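Local coordinates for esterase family protein (Staphylococcus aureus, PDB 7L0A), which is thought to act as a serine esterase that hydrolyses S-formylglutathione to formate and glutathione, at residues 12-16 with 109-114; 54-60 with 82-87; 75-79 with 255-259; 133-137 with 148-152. One frame throughout, in Å; residues are numbered along the deposited sequence.

All four contacts belong to one alpha/beta-hydrolase domain, and contacts 1, 2 and 4 involve the same central sheet. Contact 2 lies nearest the predicted catalytic centre: the Leu-56 side chain is about 7 Å from that of Ser-129 and about 4 Å from a bound magnesium ion. Contact 4, centred about 15 Å from contact 2, holds the helix that follows the Ser-129 turn. Contact 3 touches contact 4 directly, since Lys-148 NZ lies 3.0 Å from Met-258 O in a probable hydrogen bond, while Trp-257 and Met-258 pack on Val-150. Contact 1 stands apart at the subunit interface, its centre about 22 Å from that of contact 4.

Contact 1: 12-16 with 109-114; sequences ISLNY and YVHQIF
In this alpha/beta-hydrolase fold the outermost strand 9-17 is covered on one face by the end of helix 99-113, and Ile-12, Leu-14 and Tyr-16 meet Phe-114, Ile-113 and Tyr-109 there. Alternate strand residues point at the helix, so these three positions suit large apolar or aromatic side chains. At one end the two tyrosines slide past each other in opposite directions. Their planes are inclined by 31° and their centroids lie 4.9 Å apart, an oblique pair in which Tyr-109 CE2 sits over the rim of one face of Tyr-16. The CG of Tyr-16 lies between its backbone N and carbonyl carbon (chi1 77°), a turn that sets one face of the ring against Tyr-109 CE2, and its OH is held by Glu-105. Leu-14 divides its two methyls between neighbours. CD2 reaches the edge of the Tyr-109 ring, 3.8 Å from CE2, while CD1 meets Ile-113 CD1 tip to tip at 4.0 Å. That isoleucine methyl also covers one face of Tyr-109. The second subunit completes the surroundings: its Phe-38 stacks on Tyr-109, its Phe-114 meets Phe-114, and one of its strands pairs antiparallel with residues 12-15, continuing the sheet across the interface. Where the helix ends, Phe-114 and the extended Ile-12 come from opposite directions, and Ile-12 CD1 stops 3.8 Å from Phe-114 CE1.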
loop_
_atom_site.group_PDB
_atom_site.type_symbol
_atom_site.label_atom_id
_atom_site.label_comp_id
_atom_site.label_asym_id
_atom_site.label_seq_id
_atom_site.Cartn_x
_atom_site.Cartn_y
_atom_site.Cartn_z
ATOM N N ILE B 12 -3.151 2.984 -4.195
ATOM C CA ILE B 12 -2.024 2.785 -3.288
ATOM C C ILE B 12 -0.718 2.842 -4.055
ATOM O O ILE B 12 -0.565 2.174 -5.081
ATOM C CB ILE B 12 -2.176 1.444 -2.536
ATOM C CG1 ILE B 12 -3.546 1.366 -1.867
ATOM C CG2 ILE B 12 -0.999 1.236 -1.614
ATOM C CD1 ILE B 12 -3.798 0.069 -1.130
ATOM N N SER B 13 0.230 3.617 -3.539
ATOM C CA SER B 13 1.616 3.576 -4.000
ATOM C C SER B 13 2.487 3.029 -2.877
ATOM O O SER B 13 2.402 3.486 -1.736
ATOM C CB SER B 13 2.118 4.947 -4.427
ATOM O OG SER B 13 1.404 5.449 -5.533
ATOM N N LEU B 14 3.322 2.041 -3.188
ATOM C CA LEU B 14 4.164 1.404 -2.188
ATOM C C LEU B 14 5.607 1.349 -2.665
ATOM O O LEU B 14 5.878 0.883 -3.771
ATOM C CB LEU B 14 3.625 -0.018 -1.903
ATOM C CG LEU B 14 4.198 -0.883 -0.786
ATOM C CD1 LEU B 14 3.096 -1.828 -0.308
ATOM C CD2 LEU B 14 5.431 -1.662 -1.234
ATOM N N ASN B 15 6.527 1.810 -1.818
ATOM C CA ASN B 15 7.973 1.785 -2.061
ATOM C C ASN B 15 8.565 0.873 -1.000
ATOM O O ASN B 15 8.406 1.129 0.189
ATOM C CB ASN B 15 8.554 3.202 -1.970
ATOM C CG ASN B 15 10.020 3.278 -2.298
ATOM O OD1 ASN B 15 10.788 2.392 -1.977
ATOM N ND2 ASN B 15 10.422 4.381 -2.911
ATOM N N TYR B 16 9.225 -0.208 -1.413
ATOM C CA TYR B 16 9.738 -1.161 -0.433
ATOM C C TYR B 16 11.104 -1.652 -0.888
ATOM O O TYR B 16 11.454 -1.548 -2.057
ATOM C CB TYR B 16 8.772 -2.352 -0.204
ATOM C CG TYR B 16 8.757 -3.404 -1.277
ATOM C CD1 TYR B 16 8.282 -3.142 -2.576
ATOM C CD2 TYR B 16 9.286 -4.647 -1.023
ATOM C CE1 TYR B 16 8.315 -4.141 -3.563
ATOM C CE2 TYR B 16 9.336 -5.621 -1.997
ATOM C CZ TYR B 16 8.860 -5.368 -3.259
ATOM O OH TYR B 16 8.906 -6.338 -4.240
ATOM N N TYR B 109 4.197 -11.091 -1.386
ATOM C CA TYR B 109 4.145 -9.961 -0.462
ATOM C C TYR B 109 2.748 -9.337 -0.425
ATOM O O TYR B 109 2.165 -9.127 0.648
ATOM C CB TYR B 109 5.208 -8.937 -0.887
ATOM C CG TYR B 109 5.360 -7.673 -0.080
ATOM C CD1 TYR B 109 5.390 -7.687 1.317
ATOM C CD2 TYR B 109 5.529 -6.460 -0.722
ATOM C CE1 TYR B 109 5.542 -6.531 2.041
ATOM C CE2 TYR B 109 5.678 -5.290 -0.006
ATOM C CZ TYR B 109 5.703 -5.345 1.383
ATOM O OH TYR B 109 5.872 -4.167 2.091
ATOM N N VAL B 110 2.173 -9.065 -1.600
ATOM C CA VAL B 110 0.885 -8.365 -1.577
ATOM C C VAL B 110 -0.222 -9.281 -1.089
ATOM O O VAL B 110 -1.200 -8.808 -0.505
ATOM C CB VAL B 110 0.538 -7.754 -2.947
ATOM C CG1 VAL B 110 1.611 -6.713 -3.325
ATOM C CG2 VAL B 110 0.329 -8.781 -4.047
ATOM N N HIS B 111 -0.111 -10.592 -1.316
ATOM C CA HIS B 111 -1.121 -11.508 -0.788
ATOM C C HIS B 111 -0.967 -11.719 0.714
ATOM O O HIS B 111 -1.963 -12.021 1.382
ATOM C CB HIS B 111 -1.111 -12.849 -1.502
ATOM C CG HIS B 111 -1.709 -12.801 -2.882
ATOM N ND1 HIS B 111 -1.010 -12.343 -3.980
ATOM C CD2 HIS B 111 -2.916 -13.191 -3.342
ATOM C CE1 HIS B 111 -1.774 -12.437 -5.057
ATOM N NE2 HIS B 111 -2.935 -12.964 -4.691
ATOM N N GLN B 112 0.218 -11.495 1.275
ATOM C CA GLN B 112 0.347 -11.517 2.729
ATOM C C GLN B 112 -0.206 -10.259 3.374
ATOM O O GLN B 112 -0.894 -10.335 4.400
ATOM C CB GLN B 112 1.804 -11.715 3.160
ATOM C CG GLN B 112 2.417 -13.061 2.810
ATOM C CD GLN B 112 1.765 -14.228 3.526
ATOM O OE1 GLN B 112 1.936 -14.391 4.726
ATOM N NE2 GLN B 112 1.029 -15.048 2.788
ATOM N N ILE B 113 0.141 -9.079 2.825
ATOM C CA ILE B 113 -0.172 -7.834 3.532
ATOM C C ILE B 113 -1.497 -7.188 3.140
ATOM O O ILE B 113 -1.944 -6.257 3.834
ATOM C CB ILE B 113 0.904 -6.738 3.400
ATOM C CG1 ILE B 113 1.116 -6.249 1.966
ATOM C CG2 ILE B 113 2.224 -7.193 3.974
ATOM C CD1 ILE B 113 1.894 -4.910 1.888
ATOM N N PHE B 114 -2.133 -7.632 2.058
ATOM C CA PHE B 114 -3.415 -7.098 1.625
ATOM C C PHE B 114 -4.502 -8.178 1.588
ATOM O O PHE B 114 -4.211 -9.388 1.536
ATOM C CB PHE B 114 -3.356 -6.444 0.229
ATOM C CG PHE B 114 -2.567 -5.171 0.161
ATOM C CD1 PHE B 114 -3.006 -4.031 0.826
ATOM C CD2 PHE B 114 -1.427 -5.091 -0.605
ATOM C CE1 PHE B 114 -2.276 -2.855 0.744
ATOM C CE2 PHE B 114 -0.708 -3.922 -0.685
ATOM C CZ PHE B 114 -1.139 -2.802 -0.007
#

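Contact 2: 54-60 with 82-87; sequences HGLSSDE and MPNVDH
The loop 54-60 runs beside the end of strand 79-83 and the residues after it, with the CA atoms of Glu-60 and Asn-84 4.4 Å apart and those of Leu-56 and His-87 6.8 Å apart. The His-54 ring bridges the two segments. Its ND1 donates to Gly-55 O in the ring plane at 2.8 Å, and its NE2 accepts the Val-85 N-H at 3.1 Å, from a direction tilted 31° out of the ring. A water joins His-54 N to Pro-83 O. At the far end His-87 NE2 gives a 2.8 Å hydrogen bond to a lone pair of Leu-56 O, while Leu-56 CD2 rests over the imidazole face, 3.7 Å from the His-87 centroid, in a CH-pi contact. Glu-60 bends at chi2 to bring OE1 within 3.4 Å of Asn-84 CB. The Asn-84 amide nitrogen binds Asp-86 OD1 and Gln-25. Such a His-Gly loop after a central strand contributes to the oxyanion hole in related hydrolases, and its nearness to Ser-129 is consistent with that role here. With ND1 donating and NE2 accepting, His-54 is probably the neutral ND1-H tautomer, and the two bonds link its own loop to segment 82-87.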
loop_
_atom_site.group_PDB
_atom_site.type_symbol
_atom_site.label_atom_id
_atom_site.label_comp_id
_atom_site.label_asym_id
_atom_site.label_seq_id
_atom_site.Cartn_x
_atom_site.Cartn_y
_atom_site.Cartn_z
ATOM N N HIS B 54 4.049 -4.582 -17.078
ATOM C CA HIS B 54 4.299 -3.601 -18.131
ATOM C C HIS B 54 5.537 -3.982 -18.972
ATOM O O HIS B 54 6.329 -4.859 -18.606
ATOM C CB HIS B 54 4.444 -2.204 -17.526
ATOM C CG HIS B 54 5.667 -2.018 -16.672
ATOM N ND1 HIS B 54 6.925 -1.906 -17.205
ATOM C CD2 HIS B 54 5.826 -1.926 -15.325
ATOM C CE1 HIS B 54 7.810 -1.741 -16.238
ATOM N NE2 HIS B 54 7.164 -1.711 -15.089
ATOM N N GLY B 55 5.705 -3.301 -20.105
ATOM C CA GLY B 55 6.836 -3.500 -20.990
ATOM C C GLY B 55 7.968 -2.498 -20.767
ATOM O O GLY B 55 8.031 -1.798 -19.764
ATOM N N LEU B 56 8.913 -2.460 -21.714
ATOM C CA LEU B 56 10.214 -1.852 -21.425
ATOM C C LEU B 56 10.232 -0.336 -21.492
ATOM O O LEU B 56 11.293 0.265 -21.235
ATOM C CB LEU B 56 11.286 -2.384 -22.372
ATOM C CG LEU B 56 11.665 -3.815 -22.096
ATOM C CD1 LEU B 56 12.559 -4.299 -23.265
ATOM C CD2 LEU B 56 12.390 -4.047 -20.813
ATOM N N SER B 57 9.148 0.299 -21.894
ATOM C CA SER B 57 9.057 1.743 -21.961
ATOM C C SER B 57 8.177 2.302 -20.872
ATOM O O SER B 57 7.791 3.471 -20.935
ATOM C CB SER B 57 8.540 2.170 -23.333
ATOM O OG SER B 57 9.514 1.818 -24.307
ATOM N N SER B 58 7.881 1.499 -19.865
ATOM C CA SER B 58 6.926 1.801 -18.825
ATOM C C SER B 58 7.524 1.581 -17.442
ATOM O O SER B 58 8.601 0.998 -17.253
ATOM C CB SER B 58 5.671 0.930 -18.976
ATOM O OG SER B 58 5.035 1.207 -20.199
ATOM N N ASP B 59 6.771 2.021 -16.445
ATOM C CA ASP B 59 7.029 1.739 -15.042
ATOM C C ASP B 59 5.676 1.477 -14.370
ATOM O O ASP B 59 4.655 1.264 -15.037
ATOM C CB ASP B 59 7.833 2.886 -14.411
ATOM C CG ASP B 59 7.070 4.192 -14.328
ATOM O OD1 ASP B 59 5.820 4.212 -14.371
ATOM O OD2 ASP B 59 7.752 5.254 -14.226
ATOM N N GLU B 60 5.674 1.432 -13.040
ATOM C CA GLU B 60 4.498 1.057 -12.272
ATOM C C GLU B 60 3.358 2.080 -12.364
ATOM O O GLU B 60 2.261 1.794 -11.854
ATOM C CB GLU B 60 4.883 0.837 -10.795
ATOM C CG GLU B 60 5.004 2.144 -9.972
ATOM C CD GLU B 60 6.315 2.880 -10.143
ATOM O OE1 GLU B 60 7.216 2.361 -10.845
ATOM O OE2 GLU B 60 6.456 4.008 -9.554
ATOM N N MET B 82 0.450 -3.684 -9.923
ATOM C CA MET B 82 1.293 -3.227 -11.021
ATOM C C MET B 82 2.697 -2.987 -10.482
ATOM O O MET B 82 3.011 -1.875 -10.036
ATOM C CB MET B 82 0.680 -1.953 -11.638
ATOM C CG MET B 82 -0.584 -2.253 -12.468
ATOM S SD MET B 82 -1.759 -0.870 -12.674
ATOM C CE MET B 82 -2.478 -0.821 -11.059
ATOM N N PRO B 83 3.587 -3.967 -10.558
ATOM C CA PRO B 83 4.951 -3.743 -10.083
ATOM C C PRO B 83 5.809 -3.025 -11.097
ATOM O O PRO B 83 5.654 -3.185 -12.312
ATOM C CB PRO B 83 5.500 -5.165 -9.871
ATOM C CG PRO B 83 4.730 -6.001 -10.837
ATOM C CD PRO B 83 3.331 -5.378 -10.900
ATOM N N ASN B 84 6.763 -2.249 -10.578
ATOM C CA ASN B 84 7.828 -1.756 -11.436
ATOM C C ASN B 84 8.766 -2.901 -11.820
ATOM O O ASN B 84 9.144 -3.721 -10.985
ATOM C CB ASN B 84 8.657 -0.691 -10.738
ATOM C CG ASN B 84 9.784 -0.186 -11.596
ATOM O OD1 ASN B 84 9.566 0.530 -12.573
ATOM N ND2 ASN B 84 11.014 -0.604 -11.270
ATOM N N VAL B 85 9.151 -2.937 -13.091
ATOM C CA VAL B 85 10.097 -3.931 -13.588
ATOM C C VAL B 85 11.295 -3.201 -14.195
ATOM O O VAL B 85 11.145 -2.418 -15.146
ATOM C CB VAL B 85 9.436 -4.879 -14.604
ATOM C CG1 VAL B 85 10.442 -5.887 -15.097
ATOM C CG2 VAL B 85 8.222 -5.522 -14.004
ATOM N N ASP B 86 12.456 -3.382 -13.588
ATOM C CA ASP B 86 13.682 -2.792 -14.119
ATOM C C ASP B 86 14.218 -3.643 -15.270
ATOM O O ASP B 86 14.095 -4.874 -15.258
ATOM C CB ASP B 86 14.765 -2.703 -13.047
ATOM C CG ASP B 86 14.472 -1.646 -12.003
ATOM O OD1 ASP B 86 13.800 -0.639 -12.340
ATOM O OD2 ASP B 86 14.925 -1.823 -10.850
ATOM N N HIS B 87 14.821 -2.984 -16.267
ATOM C CA HIS B 87 15.395 -3.728 -17.391
ATOM C C HIS B 87 16.354 -4.813 -16.929
ATOM O O HIS B 87 16.386 -5.909 -17.495
ATOM C CB HIS B 87 16.136 -2.789 -18.340
ATOM C CG HIS B 87 15.229 -1.899 -19.129
ATOM N ND1 HIS B 87 15.639 -1.283 -20.286
ATOM C CD2 HIS B 87 13.940 -1.534 -18.936
ATOM C CE1 HIS B 87 14.636 -0.571 -20.776
ATOM N NE2 HIS B 87 13.591 -0.726 -19.985
HETATM O O HOH W 1 3.749 -3.844 -14.077
#

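Contact 3: 75-79 with 255-259; sequences EHKLA and ITWMV
Thr-256 OG1 hydrogen-bonds to Lys-252 O, one turn back in helix 244-259, and also lies 3.5 Å from His-76 NE2. This is where the last helix of the alpha/beta-hydrolase fold packs against the loop between helix 69-75 and strand 79-83. Threonine suits the border of the contact, because its hydroxyl can be satisfied by its own helix. The His-76 ring is flanked on both faces: the backbone CA of Thr-256 lies over one and its neighbour Glu-75 CG over the other. Val-259 crosses the histidine at about a right angle, placing CG2 3.5 Å from His-76 ND1. Between the two touching residues, Lys-77 adopts left-handed helical backbone angles (phi 48°, psi 50°), and this bend lets both His-76 and Leu-78 point at the helix. Leu-78, whose CG is anti to the backbone N (chi1 180°), extends deeper, where a branched apolar side chain fits. The layer beneath is the sheet, on whose Leu-50 both Leu-78 and Met-258 rest. Ile-255 CG2 touches both levels, 3.8 Å from His-76 CD2 and 3.9 Å from Leu-78 CD2.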
loop_
_atom_site.group_PDB
_atom_site.type_symbol
_atom_site.label_atom_id
_atom_site.label_comp_id
_atom_site.label_asym_id
_atom_site.label_seq_id
_atom_site.Cartn_x
_atom_site.Cartn_y
_atom_site.Cartn_z
ATOM N N GLU B 75 -15.334 -1.146 -11.846
ATOM C CA GLU B 75 -16.599 -1.722 -12.281
ATOM C C GLU B 75 -16.706 -3.188 -11.915
ATOM O O GLU B 75 -17.802 -3.682 -11.597
ATOM C CB GLU B 75 -16.761 -1.561 -13.794
ATOM C CG GLU B 75 -18.088 -2.103 -14.311
ATOM C CD GLU B 75 -18.279 -1.945 -15.803
ATOM O OE1 GLU B 75 -17.358 -1.442 -16.477
ATOM O OE2 GLU B 75 -19.359 -2.338 -16.301
ATOM N N HIS B 76 -15.600 -3.914 -11.995
ATOM C CA HIS B 76 -15.616 -5.350 -11.812
ATOM C C HIS B 76 -15.046 -5.801 -10.479
ATOM O O HIS B 76 -14.791 -6.997 -10.307
ATOM C CB HIS B 76 -14.874 -5.999 -12.973
ATOM C CG HIS B 76 -15.549 -5.777 -14.291
ATOM N ND1 HIS B 76 -16.702 -6.448 -14.650
ATOM C CD2 HIS B 76 -15.288 -4.912 -15.300
ATOM C CE1 HIS B 76 -17.085 -6.051 -15.846
ATOM N NE2 HIS B 76 -16.259 -5.108 -16.258
ATOM N N LYS B 77 -14.883 -4.872 -9.527
ATOM C CA LYS B 77 -14.367 -5.173 -8.189
ATOM C C LYS B 77 -13.096 -6.026 -8.218
ATOM O O LYS B 77 -12.950 -7.010 -7.490
ATOM C CB LYS B 77 -15.441 -5.845 -7.328
ATOM C CG LYS B 77 -15.142 -5.722 -5.852
ATOM C CD LYS B 77 -16.326 -6.194 -4.997
ATOM C CE LYS B 77 -16.117 -5.829 -3.537
ATOM N NZ LYS B 77 -17.390 -6.094 -2.771
ATOM N N LEU B 78 -12.127 -5.601 -9.020
ATOM C CA LEU B 78 -10.888 -6.329 -9.244
ATOM C C LEU B 78 -9.713 -5.556 -8.654
ATOM O O LEU B 78 -9.520 -4.380 -8.974
ATOM C CB LEU B 78 -10.698 -6.560 -10.741
ATOM C CG LEU B 78 -9.434 -7.306 -11.180
ATOM C CD1 LEU B 78 -9.447 -8.758 -10.751
ATOM C CD2 LEU B 78 -9.308 -7.232 -12.711
ATOM N N ALA B 79 -9.002 -6.186 -7.713
ATOM C CA ALA B 79 -7.720 -5.660 -7.270
ATOM C C ALA B 79 -6.708 -5.817 -8.407
ATOM O O ALA B 79 -6.650 -6.863 -9.069
ATOM C CB ALA B 79 -7.203 -6.399 -6.038
ATOM N N ILE B 255 -10.278 -7.516 -18.706
ATOM C CA ILE B 255 -10.807 -7.509 -17.346
ATOM C C ILE B 255 -12.221 -8.043 -17.334
ATOM O O ILE B 255 -12.579 -8.843 -16.468
ATOM C CB ILE B 255 -10.707 -6.093 -16.750
ATOM C CG1 ILE B 255 -9.248 -5.819 -16.342
ATOM C CG2 ILE B 255 -11.631 -5.948 -15.530
ATOM C CD1 ILE B 255 -8.961 -4.389 -15.945
ATOM N N THR B 256 -13.044 -7.640 -18.308
ATOM C CA THR B 256 -14.385 -8.217 -18.412
ATOM C C THR B 256 -14.329 -9.737 -18.559
ATOM O O THR B 256 -15.082 -10.473 -17.902
ATOM C CB THR B 256 -15.128 -7.596 -19.583
ATOM O OG1 THR B 256 -15.187 -6.176 -19.396
ATOM C CG2 THR B 256 -16.533 -8.171 -19.669
ATOM N N TRP B 257 -13.424 -10.230 -19.403
ATOM C CA TRP B 257 -13.282 -11.668 -19.619
ATOM C C TRP B 257 -12.810 -12.377 -18.357
ATOM O O TRP B 257 -13.309 -13.467 -18.026
ATOM C CB TRP B 257 -12.327 -11.881 -20.791
ATOM C CG TRP B 257 -11.962 -13.299 -21.072
ATOM C CD1 TRP B 257 -12.664 -14.188 -21.837
ATOM C CD2 TRP B 257 -10.793 -13.993 -20.626
ATOM N NE1 TRP B 257 -12.009 -15.403 -21.873
ATOM C CE2 TRP B 257 -10.852 -15.300 -21.144
ATOM C CE3 TRP B 257 -9.696 -13.631 -19.841
ATOM C CZ2 TRP B 257 -9.871 -16.248 -20.887
ATOM C CZ3 TRP B 257 -8.706 -14.573 -19.615
ATOM C CH2 TRP B 257 -8.802 -15.864 -20.129
ATOM N N MET B 258 -11.878 -11.774 -17.636
ATOM C CA MET B 258 -11.320 -12.395 -16.447
ATOM C C MET B 258 -12.379 -12.694 -15.396
ATOM O O MET B 258 -12.361 -13.755 -14.765
ATOM C CB MET B 258 -10.297 -11.464 -15.806
ATOM C CG MET B 258 -8.940 -11.489 -16.375
ATOM S SD MET B 258 -8.045 -10.166 -15.522
ATOM C CE MET B 258 -7.030 -9.694 -16.911
ATOM N N VAL B 259 -13.256 -11.725 -15.119
ATOM C CA VAL B 259 -14.119 -11.829 -13.947
ATOM C C VAL B 259 -15.407 -12.585 -14.234
ATOM O O VAL B 259 -16.130 -12.933 -13.293
ATOM C CB VAL B 259 -14.430 -10.430 -13.375
ATOM C CG1 VAL B 259 -13.123 -9.730 -13.010
ATOM C CG2 VAL B 259 -15.229 -9.599 -14.360
#

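Contact 4: 133-137 with 148-152; sequences YGTIK and KAVPL
Thr-135 of helix 130-141 presses its side chain onto Ala-149, Val-150 and Pro-151 of strand 148-152, inside the beta-alpha-beta unit formed by strand 123-128, this helix and strand 148-152 in the alpha/beta-hydrolase fold. The axes of segments 133-137 and 148-152 come within 7.3 Å at 152°, so they run nearly antiparallel, as the helix returns the chain to the start of the next parallel strand. From CA, the Thr-135 side chain points at the strand. CB itself stands somewhat back, 4.4 Å from Pro-151 CG. At CB the chain forks. The OG1 branch lies beside the backbone N (chi1 -67°) and bonds back to Gly-131 O, so the buried hydroxyl is satisfied within the helix; Gly-131 belongs to the probable nucleophile elbow around Ser-129, which the helix follows. The CG2 branch, anti to the backbone N, carries the contact across. This one methyl lies against the strand backbone, 3.7 Å from Val-150 N and 3.8 Å from Pro-151 N, and reaches 3.9 Å from Ala-149 CB. Threonine is well matched to the spot, being short enough to let the CA atoms of Thr-135 and Pro-151 approach to 5.7 Å. Ala-149 offers just a methyl beneath the helix, whereas Val-150 points away from it, toward helix 244-259 on the other side of the sheet. Pro-151 adds a compact, rigid ring beside the helix. That ring has a second neighbour one residue further along: Ile-136 CD1 lies 4.4 Å from Pro-151 CG.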
loop_
_atom_site.group_PDB
_atom_site.type_symbol
_atom_site.label_atom_id
_atom_site.label_comp_id
_atom_site.label_asym_id
_atom_site.label_seq_id
_atom_site.Cartn_x
_atom_site.Cartn_y
_atom_site.Cartn_z
ATOM N N TYR B 133 5.505 -11.654 -22.593
ATOM C CA TYR B 133 6.480 -12.737 -22.373
ATOM C C TYR B 133 6.443 -13.205 -20.922
ATOM O O TYR B 133 6.325 -14.409 -20.645
ATOM C CB TYR B 133 7.871 -12.244 -22.747
ATOM C CG TYR B 133 9.027 -13.139 -22.370
ATOM C CD1 TYR B 133 9.630 -13.046 -21.135
ATOM C CD2 TYR B 133 9.520 -14.052 -23.261
ATOM C CE1 TYR B 133 10.697 -13.836 -20.775
ATOM C CE2 TYR B 133 10.582 -14.858 -22.914
ATOM C CZ TYR B 133 11.149 -14.742 -21.668
ATOM O OH TYR B 133 12.208 -15.563 -21.324
ATOM N N GLY B 134 6.474 -12.253 -19.974
ATOM C CA GLY B 134 6.312 -12.619 -18.571
ATOM C C GLY B 134 5.030 -13.391 -18.325
ATOM O O GLY B 134 5.025 -14.421 -17.634
ATOM N N THR B 135 3.916 -12.894 -18.880
ATOM C CA THR B 135 2.633 -13.531 -18.648
ATOM C C THR B 135 2.639 -14.978 -19.093
ATOM O O THR B 135 2.200 -15.868 -18.348
ATOM C CB THR B 135 1.514 -12.765 -19.347
ATOM O OG1 THR B 135 1.379 -11.489 -18.709
ATOM C CG2 THR B 135 0.174 -13.476 -19.207
ATOM N N ILE B 136 3.117 -15.243 -20.321
ATOM C CA ILE B 136 3.118 -16.613 -20.827
ATOM C C ILE B 136 4.127 -17.472 -20.070
ATOM O O ILE B 136 3.864 -18.656 -19.813
ATOM C CB ILE B 136 3.360 -16.639 -22.346
ATOM C CG1 ILE B 136 2.973 -18.003 -22.940
ATOM C CG2 ILE B 136 4.779 -16.330 -22.739
ATOM C CD1 ILE B 136 1.490 -18.285 -22.916
ATOM N N LYS B 137 5.251 -16.884 -19.630
ATOM C CA LYS B 137 6.190 -17.686 -18.827
ATOM C C LYS B 137 5.552 -18.102 -17.494
ATOM O O LYS B 137 5.688 -19.252 -17.070
ATOM C CB LYS B 137 7.484 -16.913 -18.590
ATOM C CG LYS B 137 8.432 -17.629 -17.657
ATOM C CD LYS B 137 9.880 -17.206 -17.824
ATOM C CE LYS B 137 10.784 -18.104 -16.954
ATOM N NZ LYS B 137 12.228 -18.024 -17.307
ATOM N N LYS B 148 -6.281 -17.752 -15.073
ATOM C CA LYS B 148 -6.427 -17.119 -16.377
ATOM C C LYS B 148 -5.204 -16.244 -16.610
ATOM O O LYS B 148 -4.693 -15.626 -15.668
ATOM C CB LYS B 148 -7.687 -16.272 -16.482
ATOM C CG LYS B 148 -8.957 -17.067 -16.218
ATOM C CD LYS B 148 -10.186 -16.188 -16.345
ATOM C CE LYS B 148 -11.417 -16.942 -15.873
ATOM N NZ LYS B 148 -12.674 -16.304 -16.348
ATOM N N ALA B 149 -4.762 -16.173 -17.866
ATOM C CA ALA B 149 -3.587 -15.409 -18.283
ATOM C C ALA B 149 -3.894 -14.730 -19.607
ATOM O O ALA B 149 -4.468 -15.361 -20.507
ATOM C CB ALA B 149 -2.363 -16.348 -18.434
ATOM N N VAL B 150 -3.499 -13.468 -19.735
ATOM C CA VAL B 150 -3.800 -12.649 -20.899
ATOM C C VAL B 150 -2.522 -11.996 -21.422
ATOM O O VAL B 150 -2.155 -10.870 -21.040
ATOM C CB VAL B 150 -4.845 -11.567 -20.564
ATOM C CG1 VAL B 150 -5.196 -10.778 -21.808
ATOM C CG2 VAL B 150 -6.104 -12.177 -19.959
ATOM N N PRO B 151 -1.810 -12.653 -22.335
ATOM C CA PRO B 151 -0.684 -11.994 -23.017
ATOM C C PRO B 151 -1.184 -11.031 -24.086
ATOM O O PRO B 151 -1.974 -11.414 -24.954
ATOM C CB PRO B 151 0.097 -13.168 -23.653
ATOM C CG PRO B 151 -0.435 -14.385 -23.011
ATOM C CD PRO B 151 -1.866 -14.091 -22.636
ATOM N N LEU B 152 -0.706 -9.798 -24.025
ATOM C CA LEU B 152 -1.069 -8.724 -24.943
ATOM C C LEU B 152 0.157 -8.377 -25.775
ATOM O O LEU B 152 1.204 -8.034 -25.218
ATOM C CB LEU B 152 -1.532 -7.486 -24.173
ATOM C CG LEU B 152 -2.718 -7.636 -23.227
ATOM C CD1 LEU B 152 -2.923 -6.271 -22.546
ATOM C CD2 LEU B 152 -3.944 -8.068 -23.946
#